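Local coordinates for protein SusD homolog (Bacteroides thetaiotaomicron, PDB 3EHM) that probably binds host mucin O-glycans, as a SusD-family outer-membrane lipoprotein that takes part in mucin glycan utilization by a gut symbiont, at residues 62-67 with 451-456; 78-83 with 311-316; 273-278 with 463-468. One frame throughout, in Å; residues are numbered along the deposited sequence.

Contact 1 (62-67 with 451-456)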
loop_
_atom_site.group_PDB
_atom_site.type_symbol
_atom_site.label_atom_id
_atom_site.label_comp_id
_atom_site.label_asym_id
_atom_site.label_seq_id
_atom_site.Cartn_x
_atom_site.Cartn_y
_atom_site.Cartn_z
ATOM N N ASN A 62 6.867 -0.629 -7.698
ATOM C CA ASN A 62 7.431 -0.930 -9.003
ATOM C C ASN A 62 6.612 -2.034 -9.668
ATOM O O ASN A 62 6.278 -1.937 -10.849
ATOM C CB ASN A 62 8.899 -1.347 -8.840
ATOM C CG ASN A 62 9.387 -2.263 -9.953
ATOM O OD1 ASN A 62 9.332 -1.923 -11.140
ATOM N ND2 ASN A 62 9.884 -3.433 -9.566
ATOM N N TYR A 63 6.271 -3.068 -8.900
ATOM C CA TYR A 63 5.491 -4.188 -9.418
ATOM C C TYR A 63 4.172 -3.726 -10.050
ATOM O O TYR A 63 3.850 -4.105 -11.177
ATOM C CB TYR A 63 5.157 -5.179 -8.295
ATOM C CG TYR A 63 6.342 -5.736 -7.519
ATOM C CD1 TYR A 63 6.180 -6.174 -6.202
ATOM C CD2 TYR A 63 7.612 -5.828 -8.091
ATOM C CE1 TYR A 63 7.253 -6.683 -5.470
ATOM C CE2 TYR A 63 8.696 -6.337 -7.367
ATOM C CZ TYR A 63 8.506 -6.759 -6.055
ATOM O OH TYR A 63 9.566 -7.236 -5.319
ATOM N N ILE A 64 3.412 -2.913 -9.317
ATOM C CA ILE A 64 2.113 -2.437 -9.793
ATOM C C ILE A 64 2.140 -1.202 -10.682
ATOM O O ILE A 64 1.093 -0.681 -11.055
ATOM C CB ILE A 64 1.161 -2.163 -8.623
ATOM C CG1 ILE A 64 1.734 -1.046 -7.745
ATOM C CG2 ILE A 64 0.923 -3.448 -7.839
ATOM C CD1 ILE A 64 0.950 -0.789 -6.496
ATOM N N GLY A 65 3.327 -0.709 -11.001
ATOM C CA GLY A 65 3.409 0.427 -11.899
ATOM C C GLY A 65 3.213 1.829 -11.369
ATOM O O GLY A 65 2.958 2.746 -12.160
ATOM N N TYR A 66 3.290 2.011 -10.054
ATOM C CA TYR A 66 3.187 3.356 -9.487
ATOM C C TYR A 66 4.508 4.021 -9.871
ATOM O O TYR A 66 4.558 5.202 -10.219
ATOM C CB TYR A 66 3.122 3.320 -7.954
ATOM C CG TYR A 66 1.746 3.294 -7.324
ATOM C CD1 TYR A 66 1.613 3.339 -5.939
ATOM C CD2 TYR A 66 0.587 3.236 -8.096
ATOM C CE1 TYR A 66 0.367 3.327 -5.330
ATOM C CE2 TYR A 66 -0.674 3.225 -7.496
ATOM C CZ TYR A 66 -0.772 3.271 -6.112
ATOM O OH TYR A 66 -1.998 3.263 -5.496
ATOM N N PHE A 67 5.580 3.235 -9.791
ATOM C CA PHE A 67 6.924 3.714 -10.099
ATOM C C PHE A 67 7.637 2.802 -11.079
ATOM O O PHE A 67 7.217 1.669 -11.312
ATOM C CB PHE A 67 7.783 3.779 -8.826
ATOM C CG PHE A 67 7.102 4.427 -7.662
ATOM C CD1 PHE A 67 6.725 3.671 -6.557
ATOM C CD2 PHE A 67 6.811 5.782 -7.679
ATOM C CE1 PHE A 67 6.063 4.259 -5.481
ATOM C CE2 PHE A 67 6.151 6.382 -6.609
ATOM C CZ PHE A 67 5.776 5.617 -5.507
ATOM N N GLU A 451 -0.558 -1.194 -0.145
ATOM C CA GLU A 451 -2.003 -1.420 -0.173
ATOM C C GLU A 451 -2.474 -1.702 -1.603
ATOM O O GLU A 451 -3.293 -2.584 -1.829
ATOM C CB GLU A 451 -2.737 -0.203 0.399
ATOM C CG GLU A 451 -4.253 -0.341 0.507
ATOM C CD GLU A 451 -4.700 -1.515 1.368
ATOM O OE1 GLU A 451 -3.956 -1.913 2.292
ATOM O OE2 GLU A 451 -5.816 -2.025 1.128
ATOM N N ALA A 452 -1.945 -0.955 -2.568
ATOM C CA ALA A 452 -2.323 -1.147 -3.963
ATOM C C ALA A 452 -1.879 -2.523 -4.455
ATOM O O ALA A 452 -2.590 -3.185 -5.210
ATOM C CB ALA A 452 -1.704 -0.058 -4.820
ATOM N N TRP A 453 -0.693 -2.943 -4.026
ATOM C CA TRP A 453 -0.151 -4.237 -4.410
ATOM C C TRP A 453 -0.993 -5.354 -3.791
ATOM O O TRP A 453 -1.260 -6.370 -4.429
ATOM C CB TRP A 453 1.306 -4.341 -3.952
ATOM C CG TRP A 453 1.952 -5.648 -4.254
ATOM C CD1 TRP A 453 1.758 -6.427 -5.360
ATOM C CD2 TRP A 453 2.946 -6.308 -3.467
ATOM N NE1 TRP A 453 2.574 -7.532 -5.311
ATOM C CE2 TRP A 453 3.315 -7.485 -4.159
ATOM C CE3 TRP A 453 3.567 -6.019 -2.245
ATOM C CZ2 TRP A 453 4.275 -8.373 -3.669
ATOM C CZ3 TRP A 453 4.527 -6.906 -1.757
ATOM C CH2 TRP A 453 4.869 -8.068 -2.471
ATOM N N THR A 454 -1.416 -5.155 -2.548
ATOM C CA THR A 454 -2.255 -6.133 -1.860
ATOM C C THR A 454 -3.611 -6.239 -2.560
ATOM O O THR A 454 -4.110 -7.340 -2.809
ATOM C CB THR A 454 -2.483 -5.726 -0.387
ATOM O OG1 THR A 454 -1.229 -5.732 0.304
ATOM C CG2 THR A 454 -3.438 -6.689 0.301
ATOM N N GLU A 455 -4.204 -5.095 -2.885
ATOM C CA GLU A 455 -5.502 -5.097 -3.542
ATOM C C GLU A 455 -5.460 -5.711 -4.932
ATOM O O GLU A 455 -6.425 -6.346 -5.356
ATOM C CB GLU A 455 -6.079 -3.679 -3.589
ATOM C CG GLU A 455 -6.623 -3.242 -2.243
ATOM C CD GLU A 455 -7.788 -4.110 -1.787
ATOM O OE1 GLU A 455 -8.932 -3.846 -2.215
ATOM O OE2 GLU A 455 -7.561 -5.069 -1.017
ATOM N N TYR A 456 -4.353 -5.531 -5.645
ATOM C CA TYR A 456 -4.225 -6.125 -6.972
ATOM C C TYR A 456 -4.172 -7.648 -6.840
ATOM O O TYR A 456 -4.862 -8.372 -7.557
ATOM C CB TYR A 456 -2.951 -5.655 -7.674
ATOM C CG TYR A 456 -2.654 -6.460 -8.921
ATOM C CD1 TYR A 456 -3.363 -6.241 -10.103
ATOM C CD2 TYR A 456 -1.712 -7.494 -8.898
ATOM C CE1 TYR A 456 -3.146 -7.031 -11.233
ATOM C CE2 TYR A 456 -1.487 -8.292 -10.020
ATOM C CZ TYR A 456 -2.209 -8.055 -11.183
ATOM O OH TYR A 456 -2.000 -8.840 -12.292
#
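Y63 and W453 lie side by side and point the same way, and they meet as a T-shaped pair: the CD1–CE1 edge of the tyrosine is directed at one face of the indole. The closest atoms are Y63 CD1 and W453 CE2, 3.8 Å apart; the ring planes are inclined at 63°, and CD1 sits over one face of the indole, offset toward the rim. W453 reaches this position with CG anti to the backbone N (chi1 178°). The phenol of Y63 is fixed at its far end by a hydrogen bond from OH to the carbonyl O of E78. I64 runs across W453 at about a right angle, its CG2 4.0 Å from W453 CD1. Its other branch, CG1, occupies the crowded position between backbone N and carbonyl carbon (chi1 63°), which sends CD1 onto A452 CB at 3.2 Å, tighter than normal van der Waals contact. Helix 60-63 ends here in a Schellman motif with G65 at positive phi, and this turn is packed against helix 449-459 of the SusD-like fold. Beyond the turn, the Y66 ring receives I64 CD1 over the centre of one face, 4.1 Å above the plane. Its hydroxyl passes A452, with OH 3.4 Å from A452 CB, and is hydrogen-bonded to the carbonyl O of Y442 on helix 429-445.

Contact 2 (78-83 with 311-316)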
loop_
_atom_site.group_PDB
_atom_site.type_symbol
_atom_site.label_atom_id
_atom_site.label_comp_id
_atom_site.label_asym_id
_atom_site.label_seq_id
_atom_site.Cartn_x
_atom_site.Cartn_y
_atom_site.Cartn_z
ATOM N N GLU A 78 15.069 -7.429 -4.764
ATOM C CA GLU A 78 13.621 -7.525 -4.958
ATOM C C GLU A 78 13.037 -6.745 -6.140
ATOM O O GLU A 78 11.948 -7.074 -6.625
ATOM C CB GLU A 78 12.893 -7.103 -3.674
ATOM C CG GLU A 78 13.005 -5.620 -3.369
ATOM C CD GLU A 78 14.194 -5.277 -2.499
ATOM O OE1 GLU A 78 15.229 -5.978 -2.574
ATOM O OE2 GLU A 78 14.096 -4.288 -1.744
ATOM N N ALA A 79 13.738 -5.716 -6.606
ATOM C CA ALA A 79 13.229 -4.928 -7.731
ATOM C C ALA A 79 12.973 -5.839 -8.925
ATOM O O ALA A 79 12.018 -5.645 -9.681
ATOM C CB ALA A 79 14.217 -3.832 -8.108
ATOM N N ASN A 80 13.829 -6.839 -9.090
ATOM C CA ASN A 80 13.666 -7.773 -10.190
ATOM C C ASN A 80 13.287 -9.163 -9.700
ATOM O O ASN A 80 13.622 -10.180 -10.309
ATOM C CB ASN A 80 14.924 -7.799 -11.047
ATOM C CG ASN A 80 15.058 -6.547 -11.886
ATOM O OD1 ASN A 80 14.809 -6.561 -13.095
ATOM N ND2 ASN A 80 15.423 -5.445 -11.243
ATOM N N TRP A 81 12.588 -9.168 -8.570
ATOM C CA TRP A 81 12.052 -10.374 -7.957
ATOM C C TRP A 81 13.064 -11.384 -7.426
ATOM O O TRP A 81 12.739 -12.558 -7.268
ATOM C CB TRP A 81 11.113 -11.067 -8.954
ATOM C CG TRP A 81 10.070 -10.164 -9.581
ATOM C CD1 TRP A 81 10.144 -8.808 -9.759
ATOM C CD2 TRP A 81 8.850 -10.578 -10.205
ATOM N NE1 TRP A 81 9.050 -8.357 -10.462
ATOM C CE2 TRP A 81 8.239 -9.424 -10.748
ATOM C CE3 TRP A 81 8.214 -11.815 -10.363
ATOM C CZ2 TRP A 81 7.023 -9.473 -11.438
ATOM C CZ3 TRP A 81 7.001 -11.863 -11.051
ATOM C CH2 TRP A 81 6.421 -10.696 -11.578
ATOM N N ASN A 82 14.286 -10.938 -7.153
ATOM C CA ASN A 82 15.299 -11.836 -6.609
ATOM C C ASN A 82 15.281 -11.608 -5.099
ATOM O O ASN A 82 15.962 -10.719 -4.580
ATOM C CB ASN A 82 16.676 -11.505 -7.190
ATOM C CG ASN A 82 17.708 -12.573 -6.884
ATOM O OD1 ASN A 82 18.831 -12.533 -7.392
ATOM N ND2 ASN A 82 17.334 -13.533 -6.048
ATOM N N PHE A 83 14.486 -12.410 -4.400
ATOM C CA PHE A 83 14.334 -12.271 -2.959
ATOM C C PHE A 83 15.466 -12.904 -2.155
ATOM O O PHE A 83 15.299 -13.959 -1.541
ATOM C CB PHE A 83 12.982 -12.849 -2.531
ATOM C CG PHE A 83 11.796 -12.215 -3.224
ATOM C CD1 PHE A 83 11.882 -10.927 -3.753
ATOM C CD2 PHE A 83 10.581 -12.889 -3.306
ATOM C CE1 PHE A 83 10.770 -10.321 -4.353
ATOM C CE2 PHE A 83 9.461 -12.290 -3.902
ATOM C CZ PHE A 83 9.559 -11.006 -4.425
ATOM N N ALA A 311 9.189 1.522 -17.482
ATOM C CA ALA A 311 8.473 0.257 -17.395
ATOM C C ALA A 311 8.668 -0.472 -16.072
ATOM O O ALA A 311 9.670 -0.278 -15.380
ATOM C CB ALA A 311 8.872 -0.639 -18.557
ATOM N N PRO A 312 7.696 -1.318 -15.696
ATOM C CA PRO A 312 7.794 -2.065 -14.440
ATOM C C PRO A 312 8.868 -3.136 -14.526
ATOM O O PRO A 312 9.099 -3.710 -15.594
ATOM C CB PRO A 312 6.398 -2.649 -14.277
ATOM C CG PRO A 312 5.983 -2.896 -15.689
ATOM C CD PRO A 312 6.436 -1.631 -16.393
ATOM N N THR A 313 9.526 -3.390 -13.400
ATOM C CA THR A 313 10.582 -4.391 -13.328
ATOM C C THR A 313 11.558 -4.189 -14.490
ATOM O O THR A 313 11.773 -5.078 -15.317
ATOM C CB THR A 313 9.969 -5.814 -13.342
ATOM O OG1 THR A 313 8.945 -5.892 -12.337
ATOM C CG2 THR A 313 11.026 -6.867 -13.029
ATOM N N ASN A 314 12.139 -2.992 -14.527
ATOM C CA ASN A 314 13.095 -2.581 -15.546
ATOM C C ASN A 314 14.239 -3.579 -15.662
ATOM O O ASN A 314 14.783 -4.022 -14.654
ATOM C CB ASN A 314 13.652 -1.199 -15.189
ATOM C CG ASN A 314 14.524 -0.606 -16.286
ATOM O OD1 ASN A 314 15.048 0.496 -16.137
ATOM N ND2 ASN A 314 14.677 -1.322 -17.390
ATOM N N SER A 315 14.602 -3.931 -16.893
ATOM C CA SER A 315 15.687 -4.879 -17.111
ATOM C C SER A 315 16.975 -4.162 -17.496
ATOM O O SER A 315 18.029 -4.785 -17.598
ATOM C CB SER A 315 15.308 -5.882 -18.205
ATOM O OG SER A 315 15.193 -5.244 -19.465
ATOM N N LYS A 316 16.891 -2.849 -17.687
ATOM C CA LYS A 316 18.053 -2.052 -18.072
ATOM C C LYS A 316 18.845 -1.485 -16.897
ATOM O O LYS A 316 18.295 -1.222 -15.825
ATOM C CB LYS A 316 17.616 -0.899 -18.979
ATOM C CG LYS A 316 17.761 -1.162 -20.475
ATOM C CD LYS A 316 16.960 -2.363 -20.935
ATOM C CE LYS A 316 17.044 -2.524 -22.456
ATOM N NZ LYS A 316 18.446 -2.685 -22.959
#
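T313 holds OG1 anti to its own carbonyl carbon (chi1 -51°) and CG2 anti to the backbone N, so the hydroxyl and the methyl both come up to the indole nitrogen of W81. The tryptophan has its CG anti to the carbonyl carbon, beside the backbone N (chi1 -50°), and its side chain crosses that of T313 at about a right angle. NE1 of W81 donates to OG1 of T313 over 3.1 Å. The bond is bent, with an N-H...O angle of 146°, and the oxygen sits somewhat out of the indole plane, near the ring edge. The methyl lies close by, T313 CG2 being 3.6 Å from W81 NE1, and it also packs against the backbone, 3.7 Å from the carbonyl O of A79. The indole nitrogen is thus satisfied within a buried contact, and its bond to T313 restrains rotation of the ring. N80 slides past T313 in the opposite direction, its side-chain end coming up to the backbone at N314 and S315. Within 78-83 the chain is tightly turned, W81 N donating to the carbonyl O of E78. A472 of helix 472-475 touches both T313 and W81. The indole also forms an edge-to-face pair with Y63. Both segments are irregular: 78-83, opening with a short 3-10 turn, leads into helix 85-110, whereas the loop holding residues 311-316 lies between strands 304-306 and 339-342. Their pairing is a buried loop-to-loop junction of a SusD-like protein, in which long connections between secondary-structure elements are fastened to one another by a side-chain hydrogen bond and close packing.

Contact 3 (273-278 with 463-468)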
loop_
_atom_site.group_PDB
_atom_site.type_symbol
_atom_site.label_atom_id
_atom_site.label_comp_id
_atom_site.label_asym_id
_atom_site.label_seq_id
_atom_site.Cartn_x
_atom_site.Cartn_y
_atom_site.Cartn_z
ATOM N N GLY A 273 5.810 5.321 -12.949
ATOM C CA GLY A 273 5.562 3.997 -13.499
ATOM C C GLY A 273 4.666 3.983 -14.725
ATOM O O GLY A 273 3.806 4.846 -14.885
ATOM N N ALA A 274 4.854 2.980 -15.579
ATOM C CA ALA A 274 4.082 2.856 -16.817
ATOM C C ALA A 274 2.601 2.603 -16.587
ATOM O O ALA A 274 1.752 3.200 -17.246
ATOM C CB ALA A 274 4.665 1.748 -17.682
ATOM N N THR A 275 2.286 1.722 -15.648
ATOM C CA THR A 275 0.893 1.408 -15.370
ATOM C C THR A 275 0.079 2.629 -14.946
ATOM O O THR A 275 -0.945 2.940 -15.551
ATOM C CB THR A 275 0.773 0.332 -14.278
ATOM O OG1 THR A 275 1.495 -0.837 -14.685
ATOM C CG2 THR A 275 -0.695 -0.033 -14.057
ATOM N N ILE A 276 0.528 3.333 -13.913
ATOM C CA ILE A 276 -0.230 4.487 -13.469
ATOM C C ILE A 276 -0.267 5.563 -14.558
ATOM O O ILE A 276 -1.268 6.254 -14.718
ATOM C CB ILE A 276 0.323 5.047 -12.129
ATOM C CG1 ILE A 276 -0.678 6.048 -11.544
ATOM C CG2 ILE A 276 1.695 5.680 -12.331
ATOM C CD1 ILE A 276 -0.331 6.503 -10.136
ATOM N N TRP A 277 0.811 5.693 -15.323
ATOM C CA TRP A 277 0.823 6.679 -16.397
ATOM C C TRP A 277 -0.248 6.326 -17.423
ATOM O O TRP A 277 -0.980 7.193 -17.885
ATOM C CB TRP A 277 2.174 6.721 -17.108
ATOM C CG TRP A 277 2.087 7.456 -18.422
ATOM C CD1 TRP A 277 2.063 8.809 -18.607
ATOM C CD2 TRP A 277 1.920 6.870 -19.721
ATOM N NE1 TRP A 277 1.887 9.102 -19.941
ATOM C CE2 TRP A 277 1.796 7.931 -20.647
ATOM C CE3 TRP A 277 1.858 5.551 -20.191
ATOM C CZ2 TRP A 277 1.616 7.714 -22.019
ATOM C CZ3 TRP A 277 1.677 5.334 -21.557
ATOM C CH2 TRP A 277 1.559 6.413 -22.454
ATOM N N GLY A 278 -0.315 5.046 -17.782
ATOM C CA GLY A 278 -1.290 4.592 -18.760
ATOM C C GLY A 278 -2.712 4.969 -18.407
ATOM O O GLY A 278 -3.475 5.425 -19.267
ATOM N N TYR A 463 -5.637 -3.931 -14.170
ATOM C CA TYR A 463 -4.729 -4.675 -15.030
ATOM C C TYR A 463 -3.433 -3.873 -15.050
ATOM O O TYR A 463 -3.461 -2.644 -15.053
ATOM C CB TYR A 463 -5.304 -4.816 -16.444
ATOM C CG TYR A 463 -6.527 -5.710 -16.523
ATOM C CD1 TYR A 463 -6.727 -6.739 -15.595
ATOM C CD2 TYR A 463 -7.465 -5.552 -17.545
ATOM C CE1 TYR A 463 -7.834 -7.588 -15.686
ATOM C CE2 TYR A 463 -8.572 -6.397 -17.646
ATOM C CZ TYR A 463 -8.748 -7.408 -16.713
ATOM O OH TYR A 463 -9.835 -8.238 -16.811
ATOM N N LEU A 464 -2.301 -4.565 -15.070
ATOM C CA LEU A 464 -1.009 -3.898 -15.030
ATOM C C LEU A 464 -0.145 -4.112 -16.259
ATOM O O LEU A 464 -0.323 -5.076 -17.003
ATOM C CB LEU A 464 -0.213 -4.392 -13.820
ATOM C CG LEU A 464 -0.938 -4.486 -12.479
ATOM C CD1 LEU A 464 -0.084 -5.274 -11.502
ATOM C CD2 LEU A 464 -1.235 -3.098 -11.949
HETATM N N MSE A 465 0.801 -3.199 -16.452
HETATM C CA MSE A 465 1.760 -3.309 -17.541
HETATM C C MSE A 465 2.591 -4.512 -17.100
HETATM O O MSE A 465 2.934 -4.625 -15.922
HETATM C CB MSE A 465 2.649 -2.060 -17.601
HETATM C CG MSE A 465 1.929 -0.781 -18.022
HETATM SE SE MSE A 465 1.798 -0.611 -19.947
HETATM C CE MSE A 465 1.115 1.200 -20.056
ATOM N N LYS A 466 2.905 -5.409 -18.026
ATOM C CA LYS A 466 3.680 -6.600 -17.690
ATOM C C LYS A 466 5.128 -6.249 -17.375
ATOM O O LYS A 466 5.657 -5.257 -17.871
ATOM C CB LYS A 466 3.642 -7.589 -18.856
ATOM C CG LYS A 466 4.343 -7.066 -20.097
ATOM C CD LYS A 466 4.130 -7.963 -21.305
ATOM C CE LYS A 466 4.792 -7.356 -22.536
ATOM N NZ LYS A 466 4.026 -7.674 -23.779
ATOM N N PRO A 467 5.797 -7.066 -16.548
ATOM C CA PRO A 467 7.192 -6.772 -16.219
ATOM C C PRO A 467 8.075 -6.802 -17.466
ATOM O O PRO A 467 7.876 -7.618 -18.359
ATOM C CB PRO A 467 7.548 -7.865 -15.213
ATOM C CG PRO A 467 6.649 -9.008 -15.614
ATOM C CD PRO A 467 5.348 -8.307 -15.891
HETATM N N MSE A 468 9.047 -5.900 -17.524
HETATM C CA MSE A 468 9.947 -5.830 -18.666
HETATM C C MSE A 468 10.975 -6.956 -18.623
HETATM O O MSE A 468 11.350 -7.505 -19.656
HETATM C CB MSE A 468 10.653 -4.482 -18.680
HETATM C CG MSE A 468 11.562 -4.284 -19.862
HETATM SE SE MSE A 468 12.409 -2.557 -19.824
HETATM C CE MSE A 468 11.650 -1.807 -18.223
HETATM O O HOH W 1 3.104 -2.877 -13.625
#
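The first turn of helix 274-282, with G273 at its N-cap position, meets an extended segment, 463-468, that has no regular secondary structure; the closest alpha carbons are those of T275 and M465, 5.3 Å apart. The junction centres on the T275 hydroxyl. M465 N donates to T275 OG1 over 3.0 Å in a nearly straight bond (165°), and the hydroxyl in turn donates to a water lying 2.8 Å from OG1. That water passes a hydrogen on to the carbonyl O of M465, so this residue is tied to the threonine twice, by its N-H directly and by its carbonyl O through the water. The T275 methyl faces the other way along the segment, CG2 resting 3.8 Å from L464 CD2. M465, a selenomethionine, bends at chi2 (-84°) and wraps the helix start: its CG lies 3.7 Å from A274 CB, while CE ends 3.5 Å from the carbonyl O of A274 and near the edge of the W277 indole. Helix 274-282 follows strand 270-272 after the single residue G273, and that strand pairs antiparallel with 67-69; Y442 of helix 429-445 packs against T275 and I276, and segment 463-468 connects helix 449-459 to helix 472-475.

Segment 62-67 joins the three contacts. Contacts 1 and 2 have centres about 13 Å apart and are bridged by a probable hydrogen bond between N62 OD1 and T313 N at 2.7 Å, beside the Y63–E78 bond. Contacts 1 and 3, with centres about 10 Å apart, meet through the backbone, where G65 O lies 3.1 Å from I276 N and Y66 O 3.0 Å from G273 N. Contacts 2 and 3, also about 13 Å apart between centres, meet through a probable backbone hydrogen bond, M468 N to P312 O at 2.9 Å. Along the chain contact 2 is nested within the loop closed by contact 1, whereas contact 3 crosses both, interlocking distant parts of the sequence.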